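Local coordinates for arginase, mitochondrial (Medicago truncatula, PDB 6VSS), which hydrolyses L-arginine to urea and L-ornithine with two manganese ions per subunit, and also forms putrescine from agmatine, at residues R229-V232 with K233-V237; L290-D293 with I294-I297; I43-R46 with A47-K50. All coordinates share one frame; numbering follows the deposited sequence.

Contact 1: residues R229-V232 with K233-V237; sequences REQV and KKYGV
The Tyr235 ring has the carboxamide of Gln231 at its edge, with Gln231 CD in the ring plane and 4.0 Å from Tyr235 CE2, while CG of Lys234 sits over the centre of one face, 4.0 Å above it. Amide and ring stand 77° apart. Gln231 bends at chi2 (-77°), which turns its amide toward the next turn, alongside Tyr235. One water accepts from Gln231 NE2 at 2.7 Å and stands 2.5 Å from Tyr235 OH, a short distance to be read with care. A second water links Gln231 OE1 to Lys234 NZ, though its distance to OE1 is doubtfully short.

Past Lys234, helix 226-234 ends in a Schellman motif. Val237 N donates to Val232 O at 2.9 Å, and Gly236, at positive phi, bonds weakly through its N to Lys233 O. The reversal lays Val237 CB 4.1 Å from Val232 CG1 as the chain turns into strand 238-241.

Gln231 NE2 also donates to the carbonyl of Leu189, an ornithine-binding residue. With NE2 giving to that oxygen and to a water, the amide's rotation is fixed. Gln231, by this hydrogen bond, and Val237, by packing, both join the helix end to Leu189.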
ATOM      1  N   ARG B 229      13.344 -22.481  26.952  1.00 40.16           N
ATOM      2  CA  ARG B 229      12.565 -22.943  28.130  1.00 41.34           C
ATOM      3  C   ARG B 229      13.556 -23.367  29.211  1.00 42.32           C
ATOM      4  O   ARG B 229      13.280 -23.040  30.365  1.00 43.91           O
ATOM      5  CB  ARG B 229      11.537 -24.001  27.754  1.00 40.26           C
ATOM      6  CG  ARG B 229      10.321 -23.403  27.076  1.00 39.88           C
ATOM      7  CD  ARG B 229       9.337 -24.474  26.726  1.00 40.17           C
ATOM      8  NE  ARG B 229       8.300 -24.045  25.789  1.00 40.43           N
ATOM      9  CZ  ARG B 229       7.191 -23.409  26.132  1.00 39.86           C
ATOM     10  NH1 ARG B 229       7.021 -23.066  27.395  1.00 41.74           N
ATOM     11  NH2 ARG B 229       6.259 -23.105  25.236  1.00 38.61           N
ATOM     12  N   GLU B 230      14.694 -23.979  28.847  1.00 45.81           N
ATOM     13  CA  GLU B 230      15.771 -24.323  29.832  1.00 48.18           C
ATOM     14  C   GLU B 230      16.265 -23.029  30.468  1.00 44.30           C
ATOM     15  O   GLU B 230      16.518 -23.003  31.669  1.00 44.35           O
ATOM     16  CB  GLU B 230      17.053 -24.953  29.247  1.00 52.57           C
ATOM     17  CG  GLU B 230      16.932 -26.247  28.448  1.00 57.38           C
ATOM     18  CD  GLU B 230      18.275 -26.767  27.885  1.00 64.53           C
ATOM     19  OE1 GLU B 230      18.465 -26.817  26.615  1.00 65.88           O
ATOM     20  OE2 GLU B 230      19.168 -27.111  28.718  1.00 65.55           O
ATOM     21  N   GLN B 231      16.503 -22.017  29.635  1.00 43.09           N
ATOM     22  CA  GLN B 231      17.143 -20.745  30.071  1.00 42.45           C
ATOM     23  C   GLN B 231      16.219 -20.082  31.104  1.00 41.27           C
ATOM     24  O   GLN B 231      16.715 -19.703  32.186  1.00 38.29           O
ATOM     25  CB  GLN B 231      17.460 -19.863  28.858  1.00 40.52           C
ATOM     26  CG  GLN B 231      18.607 -20.376  28.009  1.00 39.92           C
ATOM     27  CD  GLN B 231      19.958 -20.102  28.621  1.00 41.11           C
ATOM     28  OE1 GLN B 231      20.443 -20.843  29.464  1.00 39.59           O
ATOM     29  NE2 GLN B 231      20.578 -19.009  28.195  1.00 45.30           N
ATOM     30  N   VAL B 232      14.910 -20.060  30.801  1.00 41.23           N
ATOM     31  CA  VAL B 232      13.820 -19.548  31.686  1.00 40.87           C
ATOM     32  C   VAL B 232      13.909 -20.217  33.057  1.00 43.60           C
ATOM     33  O   VAL B 232      13.921 -19.502  34.058  1.00 44.49           O
ATOM     34  CB  VAL B 232      12.436 -19.772  31.067  1.00 40.16           C
ATOM     35  CG1 VAL B 232      11.337 -19.432  32.046  1.00 40.06           C
ATOM     36  CG2 VAL B 232      12.259 -18.973  29.787  1.00 40.93           C
ATOM     37  N   LYS B 233      13.986 -21.544  33.092  1.00 46.47           N
ATOM     38  CA  LYS B 233      14.072 -22.291  34.373  1.00 49.33           C
ATOM     39  C   LYS B 233      15.429 -22.026  35.043  1.00 46.75           C
ATOM     40  O   LYS B 233      15.450 -21.875  36.238  1.00 46.46           O
ATOM     41  CB  LYS B 233      13.827 -23.785  34.136  1.00 53.07           C
ATOM     42  CG  LYS B 233      13.856 -24.605  35.427  1.00 59.45           C
ATOM     43  CD  LYS B 233      14.229 -26.064  35.251  1.00 62.99           C
ATOM     44  CE  LYS B 233      14.941 -26.648  36.446  1.00 65.03           C
ATOM     45  NZ  LYS B 233      14.402 -27.993  36.734  1.00 68.88           N
ATOM     46  N   LYS B 234      16.521 -21.971  34.292  1.00 45.56           N
ATOM     47  CA  LYS B 234      17.882 -21.842  34.869  1.00 46.71           C
ATOM     48  C   LYS B 234      18.034 -20.485  35.587  1.00 47.57           C
ATOM     49  O   LYS B 234      18.722 -20.422  36.626  1.00 44.14           O
ATOM     50  CB  LYS B 234      18.933 -21.993  33.772  1.00 47.20           C
ATOM     51  CG  LYS B 234      20.310 -21.482  34.155  1.00 51.23           C
ATOM     52  CD  LYS B 234      21.368 -21.622  33.075  1.00 54.01           C
ATOM     53  CE  LYS B 234      22.729 -21.188  33.594  1.00 55.72           C
ATOM     54  NZ  LYS B 234      23.829 -21.574  32.674  1.00 57.66           N
ATOM     55  N   TYR B 235      17.485 -19.397  35.041  1.00 45.53           N
ATOM     56  CA  TYR B 235      17.671 -18.055  35.654  1.00 44.66           C
ATOM     57  C   TYR B 235      16.426 -17.678  36.472  1.00 42.10           C
ATOM     58  O   TYR B 235      16.397 -16.595  36.944  1.00 43.90           O
ATOM     59  CB  TYR B 235      18.086 -17.026  34.593  1.00 47.00           C
ATOM     60  CG  TYR B 235      19.417 -17.296  33.908  1.00 48.55           C
ATOM     61  CD1 TYR B 235      20.638 -16.998  34.502  1.00 48.59           C
ATOM     62  CD2 TYR B 235      19.452 -17.809  32.628  1.00 49.31           C
ATOM     63  CE1 TYR B 235      21.846 -17.247  33.861  1.00 50.23           C
ATOM     64  CE2 TYR B 235      20.645 -18.068  31.975  1.00 51.49           C
ATOM     65  CZ  TYR B 235      21.852 -17.788  32.585  1.00 52.50           C
ATOM     66  OH  TYR B 235      22.997 -18.064  31.874  1.00 53.43           O
ATOM     67  N   GLY B 236      15.479 -18.584  36.714  1.00 40.91           N
ATOM     68  CA  GLY B 236      14.234 -18.286  37.444  1.00 40.36           C
ATOM     69  C   GLY B 236      13.506 -17.092  36.826  1.00 38.97           C
ATOM     70  O   GLY B 236      13.000 -16.225  37.568  1.00 40.39           O
ATOM     71  N   VAL B 237      13.444 -17.047  35.504  1.00 37.05           N
ATOM     72  CA  VAL B 237      12.730 -15.986  34.749  1.00 35.30           C
ATOM     73  C   VAL B 237      11.245 -16.241  34.884  1.00 34.11           C
ATOM     74  O   VAL B 237      10.828 -17.388  34.733  1.00 32.84           O
ATOM     75  CB  VAL B 237      13.116 -15.974  33.265  1.00 35.69           C
ATOM     76  CG1 VAL B 237      12.284 -14.940  32.493  1.00 35.00           C
ATOM     77  CG2 VAL B 237      14.603 -15.730  33.071  1.00 36.81           C
TER
HETATM   78  O   HOH W   1      22.840 -18.070  29.411  1.00 42.97           O
HETATM   79  O   HOH W   2      22.772 -20.866  30.161  1.00 46.85           O

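Contact 2: residues L290-D293 with I294-I297; sequences LFRD and ILNI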
ATOM      1  N   LEU B 290      -2.970  -6.734  22.850  1.00 25.04           N
ATOM      2  CA  LEU B 290      -3.625  -5.507  22.365  1.00 26.58           C
ATOM      3  C   LEU B 290      -2.935  -4.344  23.050  1.00 26.07           C
ATOM      4  O   LEU B 290      -2.242  -4.523  24.080  1.00 25.87           O
ATOM      5  CB  LEU B 290      -5.125  -5.510  22.660  1.00 28.10           C
ATOM      6  CG  LEU B 290      -5.891  -6.745  22.195  1.00 28.46           C
ATOM      7  CD1 LEU B 290      -7.331  -6.671  22.711  1.00 28.85           C
ATOM      8  CD2 LEU B 290      -5.836  -6.850  20.679  1.00 28.44           C
ATOM      9  N   PHE B 291      -3.064  -3.188  22.431  1.00 26.23           N
ATOM     10  CA  PHE B 291      -2.390  -1.963  22.900  1.00 27.58           C
ATOM     11  C   PHE B 291      -2.708  -1.715  24.394  1.00 27.71           C
ATOM     12  O   PHE B 291      -1.786  -1.480  25.216  1.00 27.23           O
ATOM     13  CB  PHE B 291      -2.731  -0.767  22.007  1.00 27.34           C
ATOM     14  CG  PHE B 291      -1.813   0.389  22.299  1.00 27.71           C
ATOM     15  CD1 PHE B 291      -0.593   0.511  21.656  1.00 28.91           C
ATOM     16  CD2 PHE B 291      -2.119   1.317  23.283  1.00 29.62           C
ATOM     17  CE1 PHE B 291       0.284   1.560  21.938  1.00 28.56           C
ATOM     18  CE2 PHE B 291      -1.242   2.366  23.568  1.00 29.85           C
ATOM     19  CZ  PHE B 291      -0.042   2.479  22.902  1.00 28.52           C
ATOM     20  N   ARG B 292      -3.981  -1.827  24.729  1.00 29.20           N
ATOM     21  CA  ARG B 292      -4.578  -1.603  26.064  1.00 31.18           C
ATOM     22  C   ARG B 292      -4.058  -2.661  27.052  1.00 31.86           C
ATOM     23  O   ARG B 292      -4.140  -2.444  28.238  1.00 33.19           O
ATOM     24  CB  ARG B 292      -6.081  -1.556  25.746  1.00 32.75           C
ATOM     25  CG  ARG B 292      -7.029  -1.387  26.916  1.00 35.11           C
ATOM     26  CD  ARG B 292      -7.172   0.006  27.493  1.00 35.05           C
ATOM     27  NE  ARG B 292      -7.070   1.033  26.471  1.00 34.85           N
ATOM     28  CZ  ARG B 292      -6.637   2.295  26.685  1.00 35.10           C
ATOM     29  NH1 ARG B 292      -6.233   2.678  27.885  1.00 33.96           N
ATOM     30  NH2 ARG B 292      -6.567   3.154  25.670  1.00 34.39           N
ATOM     31  N   ASP B 293      -3.564  -3.816  26.629  1.00 30.87           N
ATOM     32  CA  ASP B 293      -3.011  -4.780  27.624  1.00 30.64           C
ATOM     33  C   ASP B 293      -1.711  -4.209  28.202  1.00 29.13           C
ATOM     34  O   ASP B 293      -1.514  -4.209  29.416  1.00 28.19           O
ATOM     35  CB  ASP B 293      -2.677  -6.140  26.998  1.00 32.17           C
ATOM     36  CG  ASP B 293      -3.855  -7.007  26.622  1.00 32.28           C
ATOM     37  OD1 ASP B 293      -4.701  -7.223  27.471  1.00 33.67           O
ATOM     38  OD2 ASP B 293      -3.869  -7.499  25.499  1.00 32.31           O
ATOM     39  N   ILE B 294      -0.837  -3.688  27.356  1.00 27.43           N
ATOM     40  CA  ILE B 294       0.422  -3.054  27.856  1.00 27.95           C
ATOM     41  C   ILE B 294       0.053  -1.879  28.800  1.00 28.90           C
ATOM     42  O   ILE B 294       0.747  -1.679  29.842  1.00 26.55           O
ATOM     43  CB  ILE B 294       1.309  -2.606  26.683  1.00 27.45           C
ATOM     44  CG1 ILE B 294       1.628  -3.796  25.764  1.00 27.86           C
ATOM     45  CG2 ILE B 294       2.580  -1.944  27.196  1.00 28.10           C
ATOM     46  CD1 ILE B 294       2.700  -3.544  24.768  1.00 27.91           C
ATOM     47  N   LEU B 295      -0.977  -1.089  28.458  1.00 29.51           N
ATOM     48  CA  LEU B 295      -1.292   0.137  29.246  1.00 30.98           C
ATOM     49  C   LEU B 295      -1.843  -0.292  30.615  1.00 31.79           C
ATOM     50  O   LEU B 295      -1.528   0.338  31.620  1.00 31.50           O
ATOM     51  CB  LEU B 295      -2.305   1.020  28.499  1.00 31.09           C
ATOM     52  CG  LEU B 295      -1.795   1.679  27.227  1.00 31.56           C
ATOM     53  CD1 LEU B 295      -2.802   2.626  26.617  1.00 32.53           C
ATOM     54  CD2 LEU B 295      -0.512   2.422  27.473  1.00 32.27           C
ATOM     55  N   ASN B 296      -2.691  -1.311  30.647  1.00 32.56           N
ATOM     56  CA  ASN B 296      -3.244  -1.841  31.927  1.00 32.60           C
ATOM     57  C   ASN B 296      -2.098  -2.238  32.872  1.00 33.50           C
ATOM     58  O   ASN B 296      -2.087  -1.828  34.065  1.00 32.79           O
ATOM     59  CB  ASN B 296      -4.165  -3.017  31.671  1.00 32.36           C
ATOM     60  CG  ASN B 296      -5.445  -2.607  30.976  1.00 32.36           C
ATOM     61  OD1 ASN B 296      -5.785  -1.432  30.938  1.00 32.99           O
ATOM     62  ND2 ASN B 296      -6.164  -3.565  30.426  1.00 32.78           N
ATOM     63  N   ILE B 297      -1.164  -3.026  32.375  1.00 31.79           N
ATOM     64  CA  ILE B 297      -0.025  -3.502  33.203  1.00 33.65           C
ATOM     65  C   ILE B 297       0.811  -2.294  33.655  1.00 33.77           C
ATOM     66  O   ILE B 297       1.246  -2.225  34.834  1.00 33.02           O
ATOM     67  CB  ILE B 297       0.771  -4.564  32.427  1.00 33.03           C
ATOM     68  CG1 ILE B 297      -0.100  -5.814  32.241  1.00 34.03           C
ATOM     69  CG2 ILE B 297       2.068  -4.826  33.166  1.00 33.75           C
ATOM     70  CD1 ILE B 297       0.402  -6.865  31.272  1.00 35.30           C
TER
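Phe291 and Leu295 touch at the start of helix 291-300, the crossover helix of the beta-alpha-beta unit between strands 264-269 and 305-311 in the parallel sheet of the arginase fold. Just before them, Leu290 is the N-cap residue. Its O receives Asp293 N, and its own N donates to Asp293 OD2 at 2.9 Å: Asp293, third residue of the helix, bends its carboxylate back to the N-cap backbone.

Phe291 comes next. With CG anti to the backbone N (chi1 -167°), its ring swings toward the following turn, where Leu295 CD1 meets the ring edge near its plane, 3.4 Å from Phe291 CE2. Helix 323-339 packs on the same phenyl group through Val327 and Leu331.

Arg292 bends at chi2 and chi3 and curls round over Leu295, putting one guanidinium face over the same methyl, CD1, which lies 3.5 Å above the plane and toward the rim. Its nitrogens have partners beyond the helix: NH1 forms a salt bridge with Glu102, and NH2 donates to Gly287 O of a neighbouring subunit. Asn296 N bonds Arg292 O at 3.0 Å. The side chains of Arg292 and Asn296 cross at about a right angle, and Asn296 CG lies 3.0 Å from Arg292 O.

Asp293 has work at both ends. Its OD1 pairs with Arg249, while the N-terminal end of the helix would probably favour its negative charge. Its carbonyl takes the nearly straight bond from Ile297 N (3.2 Å to Asp293 O, 171°), and Ile297 CG1 rests 3.5 Å from that same Asp293 O.

Contact 3: residues I43-R46 with A47-K50; sequences IRER and AKFK
Lys50 NZ is gripped by three oxygens: Thr114 OG1, Asn115 O and, across the interface, Asp126 OD2 of a neighbouring subunit. Arg46 NH2 lies 3.8 Å from Lys50 NZ and forms a salt bridge with the same Asp126 OD2, so the two cations gather round one carboxylate. Arg46 gets there by bending at chi2 and chi3, which carries its guanidinium along the helix beside Lys50; its NE donates to Val116 O.

Phe49 lies alongside these two. Arg46 NH1 comes to its ring edge, in the plane and 3.7 Å from Phe49 CD2, with guanidinium and ring 57° apart. Lys50 CD covers one ring face, 3.8 Å above it and toward the rim. The aromatic group is thus flanked by both basic chains.

On the neighbouring flank of the helix, Glu45 and Lys48 run side by side. Glu45 OE1 touches Lys48 CD at 3.6 Å, but its salt bridge goes to Arg34 NE of the neighbouring subunit. Lys48 NZ remains 4.6 Å from Glu45 OE1 and has a long, weak ion pair with Glu52. The backbone keeps regular helical bonds, among them Phe49 N to Glu45 O and Lys50 N to Arg46 O, both at 3.1 Å.

This pattern of i to i+3 and i to i+4 partners belongs to the long N-terminal helix 25-57, laid between strand 113-118 of its own chain and an adjoining subunit of the hexamer.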
ATOM      1  N   ILE B  43      26.712  13.939  23.251  1.00 30.42           N
ATOM      2  CA  ILE B  43      25.689  13.400  24.203  1.00 31.34           C
ATOM      3  C   ILE B  43      25.888  14.118  25.543  1.00 31.10           C
ATOM      4  O   ILE B  43      24.903  14.525  26.126  1.00 30.42           O
ATOM      5  CB  ILE B  43      25.696  11.846  24.368  1.00 31.22           C
ATOM      6  CG1 ILE B  43      25.512  11.055  23.065  1.00 30.55           C
ATOM      7  CG2 ILE B  43      24.677  11.413  25.422  1.00 30.81           C
ATOM      8  CD1 ILE B  43      24.117  11.084  22.470  1.00 31.20           C
ATOM      9  N   ARG B  44      27.130  14.299  26.000  1.00 33.25           N
ATOM     10  CA  ARG B  44      27.388  14.968  27.303  1.00 35.05           C
ATOM     11  C   ARG B  44      26.688  16.332  27.261  1.00 32.41           C
ATOM     12  O   ARG B  44      25.981  16.635  28.213  1.00 32.76           O
ATOM     13  CB  ARG B  44      28.884  15.114  27.646  1.00 37.94           C
ATOM     14  CG  ARG B  44      29.144  15.722  29.022  1.00 41.09           C
ATOM     15  CD  ARG B  44      30.575  15.612  29.583  1.00 46.26           C
ATOM     16  NE  ARG B  44      31.220  14.340  29.244  1.00 51.19           N
ATOM     17  CZ  ARG B  44      32.216  14.161  28.348  1.00 57.75           C
ATOM     18  NH1 ARG B  44      32.655  12.938  28.075  1.00 58.14           N
ATOM     19  NH2 ARG B  44      32.773  15.186  27.708  1.00 60.66           N
ATOM     20  N   GLU B  45      26.873  17.095  26.197  1.00 30.59           N
ATOM     21  CA  GLU B  45      26.411  18.509  26.107  1.00 31.10           C
ATOM     22  C   GLU B  45      24.888  18.556  25.960  1.00 30.63           C
ATOM     23  O   GLU B  45      24.251  19.479  26.506  1.00 28.98           O
ATOM     24  CB  GLU B  45      27.062  19.237  24.932  1.00 32.63           C
ATOM     25  CG  GLU B  45      28.576  19.393  25.076  1.00 34.23           C
ATOM     26  CD  GLU B  45      28.955  20.270  26.243  1.00 35.53           C
ATOM     27  OE1 GLU B  45      28.123  21.142  26.586  1.00 35.50           O
ATOM     28  OE2 GLU B  45      30.078  20.079  26.812  1.00 37.81           O
ATOM     29  N   ARG B  46      24.297  17.588  25.266  1.00 29.59           N
ATOM     30  CA  ARG B  46      22.814  17.616  25.180  1.00 29.91           C
ATOM     31  C   ARG B  46      22.269  17.259  26.555  1.00 29.14           C
ATOM     32  O   ARG B  46      21.287  17.897  26.980  1.00 29.72           O
ATOM     33  CB  ARG B  46      22.337  16.725  24.037  1.00 29.35           C
ATOM     34  CG  ARG B  46      22.631  17.354  22.688  1.00 29.73           C
ATOM     35  CD  ARG B  46      21.485  18.244  22.225  1.00 31.58           C
ATOM     36  NE  ARG B  46      20.182  17.608  22.214  1.00 31.55           N
ATOM     37  CZ  ARG B  46      19.031  18.257  22.316  1.00 34.12           C
ATOM     38  NH1 ARG B  46      19.000  19.589  22.346  1.00 35.54           N
ATOM     39  NH2 ARG B  46      17.902  17.568  22.309  1.00 33.45           N
ATOM     40  N   ALA B  47      22.874  16.293  27.253  1.00 30.20           N
ATOM     41  CA  ALA B  47      22.347  15.902  28.584  1.00 32.00           C
ATOM     42  C   ALA B  47      22.532  17.080  29.567  1.00 33.52           C
ATOM     43  O   ALA B  47      21.673  17.307  30.483  1.00 35.64           O
ATOM     44  CB  ALA B  47      22.973  14.617  29.073  1.00 32.83           C
ATOM     45  N   LYS B  48      23.610  17.834  29.412  1.00 34.02           N
ATOM     46  CA  LYS B  48      23.948  18.951  30.330  1.00 34.89           C
ATOM     47  C   LYS B  48      22.855  20.011  30.155  1.00 33.56           C
ATOM     48  O   LYS B  48      22.316  20.499  31.154  1.00 32.06           O
ATOM     49  CB  LYS B  48      25.362  19.454  29.999  1.00 35.74           C
ATOM     50  CG  LYS B  48      25.727  20.859  30.464  1.00 38.16           C
ATOM     51  CD  LYS B  48      27.180  21.230  30.108  1.00 39.69           C
ATOM     52  CE  LYS B  48      27.673  22.460  30.831  1.00 42.37           C
ATOM     53  NZ  LYS B  48      27.071  23.685  30.254  1.00 43.75           N
ATOM     54  N   PHE B  49      22.574  20.375  28.907  1.00 33.29           N
ATOM     55  CA  PHE B  49      21.484  21.314  28.551  1.00 32.70           C
ATOM     56  C   PHE B  49      20.191  20.893  29.292  1.00 33.06           C
ATOM     57  O   PHE B  49      19.701  21.647  30.171  1.00 31.00           O
ATOM     58  CB  PHE B  49      21.374  21.383  27.036  1.00 32.30           C
ATOM     59  CG  PHE B  49      20.128  22.086  26.553  1.00 32.37           C
ATOM     60  CD1 PHE B  49      19.622  23.173  27.235  1.00 32.86           C
ATOM     61  CD2 PHE B  49      19.494  21.681  25.394  1.00 32.22           C
ATOM     62  CE1 PHE B  49      18.486  23.817  26.773  1.00 32.99           C
ATOM     63  CE2 PHE B  49      18.348  22.312  24.956  1.00 32.77           C
ATOM     64  CZ  PHE B  49      17.852  23.383  25.637  1.00 32.23           C
ATOM     65  N   LYS B  50      19.687  19.680  29.021  1.00 33.11           N
ATOM     66  CA  LYS B  50      18.362  19.219  29.511  1.00 33.22           C
ATOM     67  C   LYS B  50      18.383  19.088  31.037  1.00 32.83           C
ATOM     68  O   LYS B  50      17.376  19.465  31.640  1.00 30.66           O
ATOM     69  CB  LYS B  50      17.951  17.979  28.725  1.00 33.51           C
ATOM     70  CG  LYS B  50      17.719  18.264  27.244  1.00 34.11           C
ATOM     71  CD  LYS B  50      16.797  19.421  27.042  1.00 34.95           C
ATOM     72  CE  LYS B  50      16.368  19.623  25.611  1.00 36.46           C
ATOM     73  NZ  LYS B  50      15.559  18.494  25.101  1.00 36.51           N
TER

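All three are local contacts along one helix each, in chain order 3, 1, 2. Contacts 1 and 2 lie in crossover helices of the arginase fold, with centres about 25 Å apart and nearest atoms about 14 Å apart. Contact 3 is on the opposite side of the chain's centre, about 39 Å from contact 1 and 33 Å from contact 2, centre to centre. The first two lie nearer the manganese site: the side chain of Val237 is about 12 Å from a manganese ion and about 4 Å from that of the ornithine-binding Leu189, that of Ile294 about 11 Å from a manganese ion. Contact 3 lies away from the annotated sites, yet contacts 2 and 3 both reach other subunits through polar side chains.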